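Local atomic coordinates of pyridoxamine 5-phosphate-dependent dehydrase (Escherichia coli, PDB entry 3B8X), a protein that catalyses removal of the C3' hydroxyl from GDP-4-keto-6-deoxy-D-mannose by coupled transamination and deoxygenation, a step in L-colitose biosynthesis for the O-antigen. Residues E34-K37 with Q38-Q42; L64-A67 with A68-T72; D14-E17 with Y18-I21; D204-I207 with Y208-L212. The protein carries 1 engineered substitution. All coordinates share one frame; numbering follows the deposited sequence.

Of the four local contacts, three run along helices and one passes from helix 58-68 into a turn. Contacts 2 and 4 touch: Thr72 CG2 lies 3.2 Å from Ile210 CD1, and Leu211 packs on Leu64, so helix 58-68 rests on helix 205-214. Contact 1 stands between contacts 3 and 4, its centre about 16 Å from each and its nearest atoms about 5 Å away. Contacts 2 and 3 are farthest apart, about 35 Å between centres. None forms part of the site of the bound cofactor-sugar adduct, but the side chains of Met65 and Tyr18 come within about 9 Å of such a ligand and Tyr39 within about 11 Å.

Contact 1: residues E34-K37 with Q38-Q42; sequences EYVK and QYETQ
Lys37 O is gripped twice by Thr41, one turn further along helix 34-47. The backbone N of Thr41 donates to it at 3.1 Å, and the hydroxyl OG1 of Thr41 donates at 3.2 Å from the opposite face of the carbonyl plane. With chi1 of Thr41 at -72°, OG1 lies beside its own backbone N, on the side of the preceding turn. Regular i to i+4 bonds run alongside, among them Tyr39 N to Tyr35 O at 2.8 Å. On the buried side, Val36 and Glu40 cross at an angle: CG1 of Val36 meets the carboxylate at OE2 of Glu40, 3.4 Å away, while CG of Glu40 lies 3.2 Å from Val36 O. That carboxylate has its strongest partner in Arg215, and its OE2 also accepts from Met54 N in strand 51-55. On the exposed side, Lys37 folds back toward Glu34, its NZ 2.8 Å from OE1 of Glu34 in a weak hydrogen bond; the details of this ion pair are doubtful. Tyr35 and Gln38 both rest on Ile262 of helix 255-286, and Tyr39 on Leu265 of the same helix. With Arg215 and a backbone N-H both directed at OE2, the Glu40 carboxylate is probably kept ionised despite its burial against Val36.

Contact 2: residues L64-A67 with A68-T72; sequences LMIA and ALFFT
The backbone passes from i to i+4 bonding, with Ala68 N on Leu64 O at 2.9 Å, to i to i+3 bonding: a weak bond from Leu69 N to Ile66 O, and a sound one from Phe70 N to Ala67 O at 2.9 Å. Two aromatic rings turn back toward the carbonyls here. Phe70 brings its rim to Ile66 O, which lies in the ring plane 3.2 Å from CD1 of Phe70. The same ring runs side by side with Ile66, whose CG2 is 4.0 Å from CE1 of Phe70. A type I beta turn, Ala68 to Phe71, carries the chain on toward strand 82-86 of the mixed sheet. CG of Phe71 stands beside its backbone N (chi1 -54°), which swings the ring back so that CD1 of Phe71 comes 3.0 Å from Ala67 O. CE1 of Phe71 also packs on CB of Ala67, at 4.0 Å. CG of Leu69 lies 3.6 Å from Met65 O, an oxygen buried without a polar partner. Farther out, Phe71 meets Tyr349 of the second subunit edge-to-face, while Phe70 meets Tyr100 of its own chain.

Contact 3: residues D14-E17 with Y18-I21; sequences DDLE and YKAI
Glu17 O receives the N-H of Ile21 at 3.1 Å on the close-packed flank of helix 15-27, where Ala20 CB also lies 3.3 Å from Glu17 O. Ala20 and Ile21 face helix 255-286, on Ala259 and Ile260. Side chains cap the first turn, Asp14 and Glu17 forming a capping box, while its backbone bonds to Asp14 O are weak. Asp14 OD1 accepts from Leu16 N at 3.0 Å, met from above the carboxylate plane, and Glu17 OE1 accepts from Asp14 N at 2.7 Å in a nearly straight bond (178°). The Glu17 chain bends at chi2 (80°) to bring its carboxylate back to the N-H of Asp14. Lys267 of helix 255-286 makes salt bridges to both acids, which probably offsets their negative charge. Tyr18 flanks the cap, with Asp14 O in the plane of its ring, 3.3 Å from CD1 of Tyr18; Leu25 of the second subunit also packs on Tyr18 and Ile21. The solvent side is looser. Asp15 and Lys19 cross there, OD2 of Asp15 touching CE of Lys19 at 3.2 Å, but the salt bridge to Lys19 NZ is long, 3.7 Å. Leu16 CD2 merely brushes Lys19 CD at 4.2 Å.

Contact 4: residues D204-I207 with Y208-L212; sequences DEEI and YHILL
Backbone hydrogen bonds join the two segments: Tyr208 N reaches Asp204 O at 2.9 Å, and Leu211 N reaches Ile207 O at 2.7 Å. Asp204 is also the N-cap of helix 205-214. Its OD1 accepts from Ile207 N at 2.9 Å, on the anti side of the carboxylate and 31° out of its plane, and weakly from Glu206 N, while its OD2 pairs with Arg76. Apolar packing follows the side facing strands 51-55 and 198-202. CG2 of Ile207, anti to its backbone N, projects to CD1 of Leu211, 3.6 Å away, and Leu211 continues onto Val53 and Ile200. On another flank CG of Glu206 lies 3.8 Å from CD1 of Ile210, its carboxylate directed to Lys73 N. A CH-pi interaction sets CG of Glu205 over a face of the His209 imidazole, 4.0 Å from the centroid and 25° off the normal; Glu205 O lies over a face nearer the rim. ND1 of His209 accepts from Lys228 N, which helps fix the ring. As that N-H can only donate, the ring is probably neutral with its proton on NE2; Glu205 OE2, 4.1 Å from NE2 of His209, forms no ion pair and could at most favour that tautomer.

Contact 1: residues E34-K37 with Q38-Q42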
loop_
_atom_site.group_PDB
_atom_site.type_symbol
_atom_site.label_atom_id
_atom_site.label_comp_id
_atom_site.label_asym_id
_atom_site.label_seq_id
_atom_site.Cartn_x
_atom_site.Cartn_y
_atom_site.Cartn_z
ATOM N N GLU B 34 -12.470 14.617 3.554
ATOM C CA GLU B 34 -12.674 15.460 4.713
ATOM C C GLU B 34 -12.506 14.825 6.082
ATOM O O GLU B 34 -11.801 15.377 6.935
ATOM C CB GLU B 34 -14.055 16.127 4.593
ATOM C CG GLU B 34 -14.011 17.421 3.805
ATOM C CD GLU B 34 -12.694 18.153 4.008
ATOM O OE1 GLU B 34 -12.403 18.557 5.158
ATOM O OE2 GLU B 34 -11.939 18.305 3.023
ATOM N N TYR B 35 -13.059 13.636 6.272
ATOM C CA TYR B 35 -12.831 12.935 7.541
ATOM C C TYR B 35 -11.342 12.626 7.751
ATOM O O TYR B 35 -10.842 12.768 8.854
ATOM C CB TYR B 35 -13.698 11.672 7.669
ATOM C CG TYR B 35 -15.163 11.960 7.925
ATOM C CD1 TYR B 35 -16.134 11.689 6.954
ATOM C CD2 TYR B 35 -15.599 12.502 9.137
ATOM C CE1 TYR B 35 -17.474 12.010 7.155
ATOM C CE2 TYR B 35 -16.966 12.757 9.367
ATOM C CZ TYR B 35 -17.887 12.533 8.363
ATOM O OH TYR B 35 -19.228 12.829 8.553
ATOM N N VAL B 36 -10.632 12.193 6.699
ATOM C CA VAL B 36 -9.216 11.904 6.837
ATOM C C VAL B 36 -8.476 13.199 7.198
ATOM O O VAL B 36 -7.600 13.219 8.049
ATOM C CB VAL B 36 -8.608 11.349 5.512
ATOM C CG1 VAL B 36 -7.062 11.392 5.574
ATOM C CG2 VAL B 36 -9.149 9.945 5.251
ATOM N N LYS B 37 -8.845 14.278 6.524
ATOM C CA LYS B 37 -8.220 15.557 6.761
ATOM C C LYS B 37 -8.409 15.944 8.220
ATOM O O LYS B 37 -7.468 16.369 8.880
ATOM C CB LYS B 37 -8.825 16.623 5.834
ATOM C CG LYS B 37 -8.434 16.521 4.375
ATOM C CD LYS B 37 -8.029 17.885 3.825
ATOM C CE LYS B 37 -9.196 18.613 3.168
ATOM N NZ LYS B 37 -9.958 19.491 4.118
ATOM N N GLN B 38 -9.643 15.839 8.695
ATOM C CA GLN B 38 -9.987 16.186 10.060
ATOM C C GLN B 38 -9.178 15.307 11.022
ATOM O O GLN B 38 -8.610 15.762 12.034
ATOM C CB GLN B 38 -11.455 15.844 10.241
ATOM C CG GLN B 38 -12.159 16.520 11.389
ATOM C CD GLN B 38 -13.659 16.271 11.324
ATOM O OE1 GLN B 38 -14.253 15.717 12.264
ATOM N NE2 GLN B 38 -14.275 16.637 10.185
ATOM N N TYR B 39 -9.193 14.012 10.749
ATOM C CA TYR B 39 -8.427 13.096 11.589
ATOM C C TYR B 39 -6.929 13.504 11.666
ATOM O O TYR B 39 -6.286 13.425 12.715
ATOM C CB TYR B 39 -8.487 11.727 10.915
ATOM C CG TYR B 39 -7.682 10.682 11.618
ATOM C CD1 TYR B 39 -8.076 10.171 12.838
ATOM C CD2 TYR B 39 -6.542 10.170 11.034
ATOM C CE1 TYR B 39 -7.333 9.162 13.482
ATOM C CE2 TYR B 39 -5.808 9.173 11.659
ATOM C CZ TYR B 39 -6.219 8.648 12.865
ATOM O OH TYR B 39 -5.471 7.636 13.437
ATOM N N GLU B 40 -6.354 13.911 10.550
ATOM C CA GLU B 40 -4.935 14.250 10.552
ATOM C C GLU B 40 -4.732 15.466 11.456
ATOM O O GLU B 40 -3.749 15.572 12.194
ATOM C CB GLU B 40 -4.453 14.520 9.124
ATOM C CG GLU B 40 -4.381 13.205 8.268
ATOM C CD GLU B 40 -4.228 13.441 6.741
ATOM O OE1 GLU B 40 -4.459 14.576 6.290
ATOM O OE2 GLU B 40 -3.847 12.532 5.953
ATOM N N THR B 41 -5.670 16.399 11.376
ATOM C CA THR B 41 -5.590 17.621 12.162
ATOM C C THR B 41 -5.622 17.240 13.637
ATOM O O THR B 41 -4.778 17.658 14.436
ATOM C CB THR B 41 -6.787 18.507 11.824
ATOM O OG1 THR B 41 -6.606 19.040 10.507
ATOM C CG2 THR B 41 -6.952 19.631 12.844
ATOM N N GLN B 42 -6.563 16.373 13.991
ATOM C CA GLN B 42 -6.655 15.939 15.390
ATOM C C GLN B 42 -5.432 15.112 15.814
ATOM O O GLN B 42 -4.992 15.176 16.968
ATOM C CB GLN B 42 -7.959 15.145 15.612
ATOM C CG GLN B 42 -8.808 15.606 16.756
ATOM C CD GLN B 42 -8.518 17.034 17.169
ATOM O OE1 GLN B 42 -8.827 17.990 16.438
ATOM N NE2 GLN B 42 -7.930 17.190 18.358
#

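Contact 2: residues L64-A67 with A68-T72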
loop_
_atom_site.group_PDB
_atom_site.type_symbol
_atom_site.label_atom_id
_atom_site.label_comp_id
_atom_site.label_asym_id
_atom_site.label_seq_id
_atom_site.Cartn_x
_atom_site.Cartn_y
_atom_site.Cartn_z
ATOM N N LEU B 64 6.555 5.143 3.235
ATOM C CA LEU B 64 6.633 6.576 2.890
ATOM C C LEU B 64 7.675 7.324 3.696
ATOM O O LEU B 64 8.240 8.303 3.185
ATOM C CB LEU B 64 5.267 7.269 3.017
ATOM C CG LEU B 64 4.127 6.845 2.051
ATOM C CD1 LEU B 64 3.056 7.889 1.780
ATOM C CD2 LEU B 64 4.628 6.323 0.737
ATOM N N MET B 65 7.854 6.953 4.968
ATOM C CA MET B 65 8.849 7.640 5.806
ATOM C C MET B 65 10.215 7.550 5.147
ATOM O O MET B 65 10.898 8.562 4.969
ATOM C CB MET B 65 8.877 7.078 7.224
ATOM C CG MET B 65 9.910 7.730 8.025
ATOM S SD MET B 65 9.773 7.242 9.765
ATOM C CE MET B 65 10.072 5.445 9.766
ATOM N N ILE B 66 10.617 6.337 4.765
ATOM C CA ILE B 66 11.915 6.125 4.080
ATOM C C ILE B 66 11.972 6.775 2.688
ATOM O O ILE B 66 12.926 7.437 2.291
ATOM C CB ILE B 66 12.209 4.593 3.942
ATOM C CG1 ILE B 66 12.207 3.964 5.325
ATOM C CG2 ILE B 66 13.525 4.350 3.232
ATOM C CD1 ILE B 66 13.127 4.709 6.306
ATOM N N ALA B 67 10.951 6.537 1.894
ATOM C CA ALA B 67 10.942 7.091 0.552
ATOM C C ALA B 67 11.082 8.604 0.514
ATOM O O ALA B 67 11.798 9.184 -0.314
ATOM C CB ALA B 67 9.673 6.684 -0.116
ATOM N N ALA B 68 10.316 9.282 1.350
ATOM C CA ALA B 68 10.387 10.730 1.325
ATOM C C ALA B 68 11.800 11.292 1.433
ATOM O O ALA B 68 12.074 12.329 0.870
ATOM C CB ALA B 68 9.523 11.296 2.412
ATOM N N LEU B 69 12.671 10.634 2.194
ATOM C CA LEU B 69 14.027 11.107 2.393
ATOM C C LEU B 69 14.876 11.121 1.129
ATOM O O LEU B 69 15.927 11.744 1.077
ATOM C CB LEU B 69 14.726 10.302 3.483
ATOM C CG LEU B 69 14.041 10.397 4.843
ATOM C CD1 LEU B 69 14.543 9.343 5.841
ATOM C CD2 LEU B 69 14.141 11.802 5.385
ATOM N N PHE B 70 14.387 10.465 0.090
ATOM C CA PHE B 70 15.115 10.403 -1.162
ATOM C C PHE B 70 14.669 11.532 -2.063
ATOM O O PHE B 70 15.279 11.804 -3.093
ATOM C CB PHE B 70 14.862 9.056 -1.852
ATOM C CG PHE B 70 15.571 7.899 -1.203
ATOM C CD1 PHE B 70 15.182 7.449 0.060
ATOM C CD2 PHE B 70 16.630 7.253 -1.863
ATOM C CE1 PHE B 70 15.874 6.433 0.686
ATOM C CE2 PHE B 70 17.359 6.255 -1.236
ATOM C CZ PHE B 70 16.952 5.796 0.021
ATOM N N PHE B 71 13.569 12.160 -1.673
ATOM C CA PHE B 71 12.855 13.121 -2.505
ATOM C C PHE B 71 12.959 14.543 -2.044
ATOM O O PHE B 71 12.400 15.442 -2.660
ATOM C CB PHE B 71 11.377 12.693 -2.731
ATOM C CG PHE B 71 11.234 11.298 -3.287
ATOM C CD1 PHE B 71 10.382 10.384 -2.710
ATOM C CD2 PHE B 71 11.998 10.878 -4.363
ATOM C CE1 PHE B 71 10.298 9.101 -3.224
ATOM C CE2 PHE B 71 11.946 9.588 -4.851
ATOM C CZ PHE B 71 11.091 8.694 -4.285
ATOM N N THR B 72 13.728 14.788 -0.993
ATOM C CA THR B 72 13.802 16.178 -0.582
ATOM C C THR B 72 14.707 16.878 -1.606
ATOM O O THR B 72 15.530 16.231 -2.255
ATOM C CB THR B 72 14.393 16.249 0.797
ATOM O OG1 THR B 72 15.428 15.259 0.875
ATOM C CG2 THR B 72 13.282 15.937 1.837
#

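Contact 3: residues D14-E17 with Y18-I21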
loop_
_atom_site.group_PDB
_atom_site.type_symbol
_atom_site.label_atom_id
_atom_site.label_comp_id
_atom_site.label_asym_id
_atom_site.label_seq_id
_atom_site.Cartn_x
_atom_site.Cartn_y
_atom_site.Cartn_z
ATOM N N ASP B 14 -17.377 1.465 19.939
ATOM C CA ASP B 14 -18.718 1.545 20.492
ATOM C C ASP B 14 -19.637 2.135 19.460
ATOM O O ASP B 14 -19.301 2.218 18.271
ATOM C CB ASP B 14 -18.878 2.151 21.912
ATOM C CG ASP B 14 -18.502 3.615 22.030
ATOM O OD1 ASP B 14 -18.322 4.311 21.007
ATOM O OD2 ASP B 14 -18.352 4.092 23.187
ATOM N N ASP B 15 -20.817 2.517 19.911
ATOM C CA ASP B 15 -21.776 3.077 18.992
ATOM C C ASP B 15 -21.148 4.221 18.196
ATOM O O ASP B 15 -21.517 4.427 17.045
ATOM C CB ASP B 15 -23.038 3.555 19.732
ATOM C CG ASP B 15 -22.744 4.686 20.752
ATOM O OD1 ASP B 15 -22.357 4.390 21.914
ATOM O OD2 ASP B 15 -22.915 5.881 20.401
ATOM N N LEU B 16 -20.234 4.985 18.801
ATOM C CA LEU B 16 -19.650 6.145 18.138
ATOM C C LEU B 16 -18.892 5.809 16.874
ATOM O O LEU B 16 -18.959 6.555 15.888
ATOM C CB LEU B 16 -18.798 7.009 19.071
ATOM C CG LEU B 16 -19.562 7.607 20.262
ATOM C CD1 LEU B 16 -18.652 8.521 21.059
ATOM C CD2 LEU B 16 -20.792 8.364 19.776
ATOM N N GLU B 17 -18.175 4.693 16.883
ATOM C CA GLU B 17 -17.455 4.325 15.674
ATOM C C GLU B 17 -18.434 3.917 14.588
ATOM O O GLU B 17 -18.278 4.287 13.442
ATOM C CB GLU B 17 -16.384 3.285 15.935
ATOM C CG GLU B 17 -15.150 3.926 16.595
ATOM C CD GLU B 17 -15.341 4.149 18.081
ATOM O OE1 GLU B 17 -16.318 3.633 18.632
ATOM O OE2 GLU B 17 -14.522 4.844 18.708
ATOM N N TYR B 18 -19.498 3.232 14.964
ATOM C CA TYR B 18 -20.519 2.820 14.002
ATOM C C TYR B 18 -21.283 3.997 13.453
ATOM O O TYR B 18 -21.667 4.012 12.287
ATOM C CB TYR B 18 -21.467 1.854 14.690
ATOM C CG TYR B 18 -20.836 0.483 14.796
ATOM C CD1 TYR B 18 -20.066 0.111 15.915
ATOM C CD2 TYR B 18 -20.943 -0.421 13.725
ATOM C CE1 TYR B 18 -19.450 -1.143 15.952
ATOM C CE2 TYR B 18 -20.321 -1.650 13.746
ATOM C CZ TYR B 18 -19.608 -2.021 14.877
ATOM O OH TYR B 18 -19.034 -3.273 14.901
ATOM N N LYS B 19 -21.486 4.992 14.304
ATOM C CA LYS B 19 -22.155 6.218 13.890
ATOM C C LYS B 19 -21.282 6.970 12.879
ATOM O O LYS B 19 -21.777 7.634 11.963
ATOM C CB LYS B 19 -22.462 7.118 15.111
ATOM C CG LYS B 19 -23.832 6.839 15.748
ATOM C CD LYS B 19 -23.826 6.991 17.264
ATOM C CE LYS B 19 -24.850 6.057 17.913
ATOM N NZ LYS B 19 -25.974 6.793 18.566
ATOM N N ALA B 20 -19.970 6.915 13.090
ATOM C CA ALA B 20 -19.040 7.549 12.160
ATOM C C ALA B 20 -19.158 6.873 10.795
ATOM O O ALA B 20 -19.229 7.539 9.773
ATOM C CB ALA B 20 -17.578 7.461 12.708
ATOM N N ILE B 21 -19.114 5.542 10.769
ATOM C CA ILE B 21 -19.226 4.809 9.514
ATOM C C ILE B 21 -20.531 5.137 8.814
ATOM O O ILE B 21 -20.575 5.371 7.610
ATOM C CB ILE B 21 -19.129 3.305 9.741
ATOM C CG1 ILE B 21 -17.715 2.993 10.279
ATOM C CG2 ILE B 21 -19.505 2.540 8.480
ATOM C CD1 ILE B 21 -17.508 1.556 10.786
#

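Contact 4: residues D204-I207 with Y208-L212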
loop_
_atom_site.group_PDB
_atom_site.type_symbol
_atom_site.label_atom_id
_atom_site.label_comp_id
_atom_site.label_asym_id
_atom_site.label_seq_id
_atom_site.Cartn_x
_atom_site.Cartn_y
_atom_site.Cartn_z
ATOM N N ASP B 204 8.349 18.963 9.789
ATOM C CA ASP B 204 8.908 19.444 8.546
ATOM C C ASP B 204 7.889 19.641 7.425
ATOM O O ASP B 204 7.309 18.683 6.910
ATOM C CB ASP B 204 10.022 18.493 8.108
ATOM C CG ASP B 204 10.913 19.100 7.040
ATOM O OD1 ASP B 204 10.444 19.303 5.882
ATOM O OD2 ASP B 204 12.077 19.422 7.368
ATOM N N GLU B 205 7.710 20.892 7.019
ATOM C CA GLU B 205 6.783 21.224 5.947
ATOM C C GLU B 205 7.142 20.613 4.602
ATOM O O GLU B 205 6.223 20.278 3.854
ATOM C CB GLU B 205 6.593 22.733 5.816
ATOM C CG GLU B 205 5.636 23.131 4.689
ATOM C CD GLU B 205 5.347 24.637 4.683
ATOM O OE1 GLU B 205 6.294 25.390 4.988
ATOM O OE2 GLU B 205 4.199 25.035 4.370
ATOM N N GLU B 206 8.441 20.475 4.281
ATOM C CA GLU B 206 8.852 19.848 2.999
ATOM C C GLU B 206 8.521 18.355 2.977
ATOM O O GLU B 206 7.975 17.825 1.994
ATOM C CB GLU B 206 10.341 20.001 2.649
ATOM C CG GLU B 206 10.662 19.501 1.214
ATOM C CD GLU B 206 12.157 19.412 0.926
ATOM O OE1 GLU B 206 12.912 19.457 1.914
ATOM O OE2 GLU B 206 12.574 19.223 -0.247
ATOM N N ILE B 207 8.891 17.691 4.067
ATOM C CA ILE B 207 8.598 16.279 4.224
ATOM C C ILE B 207 7.084 16.074 4.139
ATOM O O ILE B 207 6.623 15.155 3.475
ATOM C CB ILE B 207 9.119 15.779 5.566
ATOM C CG1 ILE B 207 10.642 15.775 5.553
ATOM C CG2 ILE B 207 8.667 14.371 5.818
ATOM C CD1 ILE B 207 11.257 14.632 4.783
ATOM N N TYR B 208 6.324 16.893 4.864
ATOM C CA TYR B 208 4.854 16.888 4.848
ATOM C C TYR B 208 4.329 16.946 3.408
ATOM O O TYR B 208 3.580 16.098 2.942
ATOM C CB TYR B 208 4.364 18.137 5.570
ATOM C CG TYR B 208 2.863 18.251 5.579
ATOM C CD1 TYR B 208 2.075 17.131 5.846
ATOM C CD2 TYR B 208 2.212 19.456 5.321
ATOM C CE1 TYR B 208 0.679 17.180 5.866
ATOM C CE2 TYR B 208 0.797 19.514 5.309
ATOM C CZ TYR B 208 0.045 18.387 5.613
ATOM O OH TYR B 208 -1.328 18.421 5.666
ATOM N N HIS B 209 4.759 17.939 2.650
ATOM C CA HIS B 209 4.331 17.999 1.266
ATOM C C HIS B 209 4.806 16.787 0.460
ATOM O O HIS B 209 4.042 16.254 -0.348
ATOM C CB HIS B 209 4.790 19.338 0.645
ATOM C CG HIS B 209 4.063 20.515 1.222
ATOM N ND1 HIS B 209 4.411 21.829 0.965
ATOM C CD2 HIS B 209 3.004 20.560 2.065
ATOM C CE1 HIS B 209 3.579 22.628 1.611
ATOM N NE2 HIS B 209 2.723 21.884 2.294
ATOM N N ILE B 210 6.033 16.316 0.696
ATOM C CA ILE B 210 6.513 15.163 -0.071
ATOM C C ILE B 210 5.613 13.983 0.239
ATOM O O ILE B 210 5.266 13.185 -0.634
ATOM C CB ILE B 210 7.956 14.762 0.288
ATOM C CG1 ILE B 210 8.982 15.746 -0.323
ATOM C CG2 ILE B 210 8.241 13.392 -0.259
ATOM C CD1 ILE B 210 10.410 15.767 0.353
ATOM N N LEU B 211 5.219 13.890 1.485
ATOM C CA LEU B 211 4.359 12.779 1.901
ATOM C C LEU B 211 3.013 12.861 1.183
ATOM O O LEU B 211 2.505 11.859 0.669
ATOM C CB LEU B 211 4.155 12.744 3.428
ATOM C CG LEU B 211 5.461 12.368 4.158
ATOM C CD1 LEU B 211 5.431 12.707 5.646
ATOM C CD2 LEU B 211 5.805 10.856 3.988
ATOM N N LEU B 212 2.440 14.061 1.138
ATOM C CA LEU B 212 1.138 14.260 0.493
ATOM C C LEU B 212 1.154 13.884 -0.976
ATOM O O LEU B 212 0.144 13.411 -1.525
ATOM C CB LEU B 212 0.693 15.702 0.615
ATOM C CG LEU B 212 0.374 16.165 2.045
ATOM C CD1 LEU B 212 0.141 17.657 1.980
ATOM C CD2 LEU B 212 -0.846 15.448 2.582
#